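Local coordinates for gram-negative insecticidal protein (PDB 6FBM) that is an insecticidal toxin of the MACPF family that probably acts by forming pores in membranes of its target insects, at residues Ser122-Glu126 with Ala202-Tyr206. Coordinates in Å, arbitrary orientation, origin at the centre of the assembly. Residues are numbered along the deposited sequence.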
loop_
_atom_site.group_PDB
_atom_site.type_symbol
_atom_site.label_atom_id
_atom_site.label_comp_id
_atom_site.label_asym_id
_atom_site.label_seq_id
_atom_site.Cartn_x
_atom_site.Cartn_y
_atom_site.Cartn_z
ATOM N N SER A 122 -14.658 40.184 -4.119
ATOM C CA SER A 122 -15.514 39.117 -4.627
ATOM C C SER A 122 -15.118 37.799 -3.998
ATOM O O SER A 122 -13.928 37.481 -3.869
ATOM C CB SER A 122 -15.436 39.015 -6.150
ATOM O OG SER A 122 -14.097 38.812 -6.595
ATOM N N SER A 123 -16.127 37.018 -3.618
ATOM C CA SER A 123 -15.948 35.611 -3.282
ATOM C C SER A 123 -16.770 34.819 -4.264
ATOM O O SER A 123 -17.998 34.931 -4.276
ATOM C CB SER A 123 -16.405 35.343 -1.857
ATOM O OG SER A 123 -16.555 33.946 -1.603
ATOM N N THR A 124 -16.106 34.031 -5.101
ATOM C CA THR A 124 -16.787 33.175 -6.039
ATOM C C THR A 124 -16.576 31.749 -5.538
ATOM O O THR A 124 -15.456 31.245 -5.589
ATOM C CB THR A 124 -16.228 33.393 -7.436
ATOM O OG1 THR A 124 -16.567 34.715 -7.868
ATOM C CG2 THR A 124 -16.811 32.401 -8.406
ATOM N N ARG A 125 -17.666 31.126 -5.061
ATOM C CA ARG A 125 -17.612 29.827 -4.391
ATOM C C ARG A 125 -18.361 28.779 -5.183
ATOM O O ARG A 125 -19.505 28.975 -5.601
ATOM C CB ARG A 125 -18.192 29.884 -2.980
ATOM C CG ARG A 125 -17.652 31.025 -2.131
ATOM C CD ARG A 125 -17.943 30.857 -0.633
ATOM N NE ARG A 125 -19.368 30.976 -0.335
ATOM C CZ ARG A 125 -20.028 32.136 -0.297
ATOM N NH1 ARG A 125 -19.411 33.324 -0.520
ATOM N NH2 ARG A 125 -21.334 32.112 -0.045
ATOM N N GLU A 126 -17.685 27.662 -5.412
ATOM C CA GLU A 126 -18.303 26.537 -6.052
ATOM C C GLU A 126 -18.289 25.421 -5.048
ATOM O O GLU A 126 -17.229 24.889 -4.709
ATOM C CB GLU A 126 -17.568 26.150 -7.314
ATOM C CG GLU A 126 -18.297 25.073 -8.073
ATOM C CD GLU A 126 -17.636 24.722 -9.357
ATOM O OE1 GLU A 126 -18.352 24.808 -10.363
ATOM O OE2 GLU A 126 -16.444 24.358 -9.367
ATOM N N ALA A 202 -15.388 37.534 -12.930
ATOM C CA ALA A 202 -14.851 36.681 -11.886
ATOM C C ALA A 202 -15.294 35.254 -12.080
ATOM O O ALA A 202 -14.484 34.338 -12.007
ATOM C CB ALA A 202 -15.282 37.194 -10.516
ATOM N N GLU A 203 -16.590 35.088 -12.343
ATOM C CA GLU A 203 -17.189 33.793 -12.690
ATOM C C GLU A 203 -16.451 33.129 -13.849
ATOM O O GLU A 203 -16.040 31.984 -13.749
ATOM C CB GLU A 203 -18.689 33.974 -13.023
ATOM C CG GLU A 203 -19.414 32.798 -13.685
ATOM C CD GLU A 203 -20.880 33.059 -13.983
ATOM O OE1 GLU A 203 -21.305 34.228 -13.975
ATOM O OE2 GLU A 203 -21.626 32.078 -14.222
ATOM N N MET A 204 -16.266 33.855 -14.940
ATOM C CA MET A 204 -15.591 33.308 -16.121
ATOM C C MET A 204 -14.154 32.981 -15.827
ATOM O O MET A 204 -13.646 31.966 -16.296
ATOM C CB MET A 204 -15.713 34.275 -17.318
ATOM C CG MET A 204 -17.161 34.509 -17.790
ATOM S SD MET A 204 -18.141 32.989 -17.981
ATOM C CE MET A 204 -19.788 33.554 -17.600
ATOM N N SER A 205 -13.464 33.823 -15.067
ATOM C CA SER A 205 -12.069 33.548 -14.745
ATOM C C SER A 205 -11.984 32.243 -13.961
ATOM O O SER A 205 -11.182 31.356 -14.306
ATOM C CB SER A 205 -11.446 34.692 -13.975
ATOM O OG SER A 205 -10.080 34.429 -13.731
ATOM N N TYR A 206 -12.837 32.103 -12.940
ATOM C CA TYR A 206 -12.876 30.872 -12.156
ATOM C C TYR A 206 -13.187 29.687 -13.068
ATOM O O TYR A 206 -12.473 28.702 -13.056
ATOM C CB TYR A 206 -13.896 30.940 -10.994
ATOM C CG TYR A 206 -14.063 29.600 -10.343
ATOM C CD1 TYR A 206 -13.099 29.103 -9.470
ATOM C CD2 TYR A 206 -15.164 28.782 -10.663
ATOM C CE1 TYR A 206 -13.246 27.844 -8.915
ATOM C CE2 TYR A 206 -15.306 27.523 -10.105
ATOM C CZ TYR A 206 -14.350 27.066 -9.249
ATOM O OH TYR A 206 -14.497 25.829 -8.720
#
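The strand segment 122-126 and the helix segment 202-206 run 46° apart in direction, with axes 9.2 Å apart at closest approach. Thr-124 and Glu-203 have the nearest CA atoms, at 6.7 Å. Ser-122, Thr-124 and Glu-126 point their CA-to-CB bonds toward the helix. Ser-123 and Arg-125 point away, and Arg-125 forms a salt bridge with Asp-76. Ala-202 and Tyr-206, one helical turn apart, face the strand. Thr-124 sits between them: its OG1 lies 3.8 Å from Ala-202 CB, and its CG2 4.2 Å from Tyr-206 CB. Its hydroxyl is hydrogen-bonded to Gln-75. Tyr-206 extends along the strand, and its OH donates a short hydrogen bond of 2.5 Å to Glu-126 OE2. That oxygen is also hydrogen-bonded to His-128, and Phe-259 of helix 255-269 touches both Glu-126 and Tyr-206. Helix 198-209 thus packs on one face of the antiparallel sheet in the MACPF domain. Small Ala-202 lies against Ser-122 and Thr-124, while Tyr-206 reaches Glu-126 and its phenol-carboxylate hydrogen bond ties helix to strand within a buried interface.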